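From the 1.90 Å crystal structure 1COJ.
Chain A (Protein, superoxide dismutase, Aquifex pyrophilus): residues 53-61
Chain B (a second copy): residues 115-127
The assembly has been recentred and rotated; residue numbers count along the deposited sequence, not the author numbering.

Chain A 53-61: DRSKANQNY
Chain B (115-127) TNELKAAAMAFRG

Chain B runs as a helix through B:Ala124, with i to i+4 bonds such as B:Ala120 N to B:Asn116 O (3.0 Å); chain A runs alongside it in broadly the same direction, as a short 3-10 segment, residues 54-56, followed by loop. The closest CA pair, A:Gln59 CA with B:Ala124 CA at 4.1 Å, fixes the register, and together the stretches bury 544 Å².

At B:Asn116 (chi1 t), ND2 lies 3.6 Å from A:Arg54 CB, a packing contact. One residue on, B:Glu117 (chi1 t, chi2 p) brings OE2 to the edge of the A:Arg54 guanidinium, near its plane. The salt bridge from A:Arg54 NH1 to B:Glu117 OE2 is 3.1 Å and almost linear at 177°, whereas NH1 to OE1, at 3.3 Å and 125°, is weak. A:Arg54 reaches this position with chi1 -108° and chi2 116°, both between wells, and chi3 m.

B:Ala120 points toward chain A. Its CB is 3.3 Å from A:Arg54 CG and 4.0 Å from A:Ala57 CB. A:Ala57 (phi/psi -50/125) also has its CB 4.2 Å from the CB of both B:Met123 and B:Ala124.

The carbonyl of B:Met123 (m, m, m) lies near A:Gln59 N without bonding to it directly. A:Gln59 N and B:Met123 O are 3.1 Å apart, but the angle is too poor for a hydrogen bond; a water instead accepts from A:Gln59 N (3.0 Å) and donates to B:Met123 O (2.8 Å). At B:Ala124, O receives a CA-H...O contact from A:Gln59 CA, 3.3 Å and 144°.

B:Phe125 leaves helical phi/psi at -108/144 and points away. B:Arg126 (m, t, t) then extends its guanidinium so that NE (3.0 Å, 147°) and NH2 (2.9 Å, 148°) both donate to A:Gln59 O, a forked clasp.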

# COMPACT_ATOMS: atom_id res chain seq x y z
N ASP A 53 17.30 -16.90 -3.35
CA ASP A 53 18.71 -16.55 -3.34
C ASP A 53 18.92 -15.18 -2.70
O ASP A 53 18.55 -14.16 -3.27
CB ASP A 53 19.26 -16.56 -4.76
CG ASP A 53 20.78 -16.51 -4.80
OD1 ASP A 53 21.39 -16.07 -3.81
OD2 ASP A 53 21.37 -16.92 -5.82
N ARG A 54 19.56 -15.18 -1.54
CA ARG A 54 19.83 -13.95 -0.81
C ARG A 54 20.76 -12.99 -1.54
O ARG A 54 20.63 -11.77 -1.41
CB ARG A 54 20.36 -14.25 0.59
CG ARG A 54 19.36 -13.96 1.70
CD ARG A 54 18.94 -15.20 2.47
NE ARG A 54 18.08 -16.11 1.72
CZ ARG A 54 17.07 -16.80 2.25
NH1 ARG A 54 16.78 -16.70 3.54
NH2 ARG A 54 16.39 -17.64 1.50
N SER A 55 21.68 -13.53 -2.34
CA SER A 55 22.62 -12.68 -3.07
C SER A 55 21.94 -11.90 -4.19
O SER A 55 22.48 -10.92 -4.69
CB SER A 55 23.78 -13.50 -3.65
OG SER A 55 23.34 -14.40 -4.65
N LYS A 56 20.74 -12.34 -4.57
CA LYS A 56 19.98 -11.67 -5.62
C LYS A 56 18.94 -10.71 -5.05
O LYS A 56 18.11 -10.18 -5.80
CB LYS A 56 19.29 -12.69 -6.52
CG LYS A 56 20.24 -13.52 -7.37
CD LYS A 56 19.45 -14.48 -8.26
CE LYS A 56 20.35 -15.26 -9.20
NZ LYS A 56 21.39 -16.04 -8.46
N ALA A 57 18.94 -10.52 -3.74
CA ALA A 57 17.99 -9.62 -3.08
C ALA A 57 17.99 -8.26 -3.78
O ALA A 57 19.03 -7.62 -3.94
CB ALA A 57 18.34 -9.48 -1.60
N ASN A 58 16.80 -7.83 -4.20
CA ASN A 58 16.63 -6.57 -4.91
C ASN A 58 15.23 -6.03 -4.61
O ASN A 58 14.26 -6.78 -4.59
CB ASN A 58 16.80 -6.82 -6.41
CG ASN A 58 16.69 -5.56 -7.23
OD1 ASN A 58 15.59 -5.14 -7.59
ND2 ASN A 58 17.82 -4.93 -7.52
N GLN A 59 15.14 -4.71 -4.39
CA GLN A 59 13.87 -4.08 -4.05
C GLN A 59 12.87 -3.90 -5.18
O GLN A 59 11.71 -3.60 -4.92
CB GLN A 59 14.11 -2.73 -3.35
CG GLN A 59 14.77 -1.67 -4.23
CD GLN A 59 14.64 -0.27 -3.65
OE1 GLN A 59 14.71 0.72 -4.38
NE2 GLN A 59 14.44 -0.17 -2.34
N ASN A 60 13.32 -4.02 -6.43
CA ASN A 60 12.43 -3.88 -7.58
C ASN A 60 11.69 -5.19 -7.80
O ASN A 60 10.52 -5.20 -8.18
CB ASN A 60 13.21 -3.49 -8.83
CG ASN A 60 13.80 -2.10 -8.72
OD1 ASN A 60 14.66 -1.71 -9.50
ND2 ASN A 60 13.31 -1.32 -7.77
N TYR A 61 12.41 -6.28 -7.60
CA TYR A 61 11.89 -7.64 -7.71
C TYR A 61 13.00 -8.64 -7.44
O TYR A 61 14.11 -8.50 -7.93
CB TYR A 61 11.29 -7.93 -9.10
CG TYR A 61 10.89 -9.40 -9.25
CD1 TYR A 61 9.66 -9.86 -8.77
CD2 TYR A 61 11.80 -10.34 -9.72
CE1 TYR A 61 9.36 -11.22 -8.74
CE2 TYR A 61 11.51 -11.71 -9.69
CZ TYR A 61 10.30 -12.14 -9.19
OH TYR A 61 10.03 -13.48 -9.09
N THR B 115 23.85 -11.90 9.56
CA THR B 115 24.36 -10.73 8.87
C THR B 115 23.94 -10.76 7.40
O THR B 115 23.51 -9.75 6.85
CB THR B 115 25.91 -10.63 9.00
OG1 THR B 115 26.23 -10.01 10.25
CG2 THR B 115 26.54 -9.84 7.86
N ASN B 116 24.03 -11.94 6.80
CA ASN B 116 23.66 -12.13 5.41
C ASN B 116 22.16 -11.87 5.24
O ASN B 116 21.73 -11.26 4.26
CB ASN B 116 24.01 -13.55 4.96
CG ASN B 116 23.67 -13.81 3.50
OD1 ASN B 116 24.24 -13.19 2.60
ND2 ASN B 116 22.76 -14.74 3.27
N GLU B 117 21.39 -12.33 6.22
CA GLU B 117 19.94 -12.16 6.19
C GLU B 117 19.57 -10.69 6.31
O GLU B 117 18.69 -10.21 5.58
CB GLU B 117 19.30 -12.96 7.33
CG GLU B 117 17.82 -13.23 7.15
CD GLU B 117 17.50 -14.12 5.95
OE1 GLU B 117 16.35 -14.09 5.47
OE2 GLU B 117 18.40 -14.85 5.48
N LEU B 118 20.24 -9.96 7.20
CA LEU B 118 19.97 -8.54 7.38
C LEU B 118 20.33 -7.73 6.16
O LEU B 118 19.56 -6.85 5.75
CB LEU B 118 20.69 -7.99 8.61
CG LEU B 118 19.89 -7.96 9.92
CD1 LEU B 118 20.77 -7.44 11.05
CD2 LEU B 118 18.65 -7.08 9.74
N LYS B 119 21.49 -8.01 5.56
CA LYS B 119 21.92 -7.29 4.37
C LYS B 119 20.95 -7.54 3.23
O LYS B 119 20.60 -6.63 2.49
CB LYS B 119 23.34 -7.71 3.96
CG LYS B 119 24.43 -7.36 4.95
CD LYS B 119 25.79 -7.75 4.40
CE LYS B 119 26.91 -7.55 5.41
NZ LYS B 119 27.09 -6.15 5.85
N ALA B 120 20.47 -8.78 3.13
CA ALA B 120 19.53 -9.16 2.08
C ALA B 120 18.21 -8.39 2.23
O ALA B 120 17.70 -7.83 1.25
CB ALA B 120 19.27 -10.66 2.13
N ALA B 121 17.68 -8.35 3.45
CA ALA B 121 16.44 -7.63 3.73
C ALA B 121 16.61 -6.15 3.46
O ALA B 121 15.72 -5.50 2.91
CB ALA B 121 15.99 -7.86 5.18
N ALA B 122 17.78 -5.61 3.80
CA ALA B 122 18.08 -4.20 3.57
C ALA B 122 18.12 -3.87 2.08
O ALA B 122 17.78 -2.77 1.66
CB ALA B 122 19.39 -3.81 4.24
N MET B 123 18.56 -4.84 1.28
CA MET B 123 18.62 -4.66 -0.16
C MET B 123 17.27 -4.91 -0.83
O MET B 123 16.98 -4.35 -1.89
CB MET B 123 19.67 -5.60 -0.77
CG MET B 123 21.12 -5.19 -0.54
SD MET B 123 21.51 -3.58 -1.26
CE MET B 123 21.47 -3.93 -2.98
N ALA B 124 16.45 -5.76 -0.22
CA ALA B 124 15.14 -6.12 -0.77
C ALA B 124 14.00 -5.18 -0.40
O ALA B 124 12.97 -5.18 -1.09
CB ALA B 124 14.79 -7.55 -0.36
N PHE B 125 14.16 -4.41 0.67
CA PHE B 125 13.09 -3.50 1.09
C PHE B 125 13.28 -2.02 0.88
O PHE B 125 14.38 -1.48 0.99
CB PHE B 125 12.64 -3.85 2.51
CG PHE B 125 11.87 -5.12 2.56
CD1 PHE B 125 10.48 -5.12 2.41
CD2 PHE B 125 12.54 -6.34 2.64
CE1 PHE B 125 9.78 -6.32 2.33
CE2 PHE B 125 11.85 -7.54 2.56
CZ PHE B 125 10.47 -7.53 2.41
N ARG B 126 12.17 -1.36 0.57
CA ARG B 126 12.14 0.05 0.25
C ARG B 126 12.09 1.03 1.41
O ARG B 126 12.22 2.24 1.20
CB ARG B 126 10.98 0.31 -0.71
CG ARG B 126 11.01 -0.62 -1.92
CD ARG B 126 9.70 -0.64 -2.70
NE ARG B 126 9.76 -1.66 -3.75
CZ ARG B 126 8.73 -2.05 -4.49
NH1 ARG B 126 7.52 -1.52 -4.31
NH2 ARG B 126 8.90 -2.99 -5.41
N GLY B 127 11.92 0.52 2.63
CA GLY B 127 11.85 1.40 3.79
C GLY B 127 12.80 1.11 4.94
O GLY B 127 13.57 1.98 5.34
O HOH W 1 17.71 -3.15 -4.27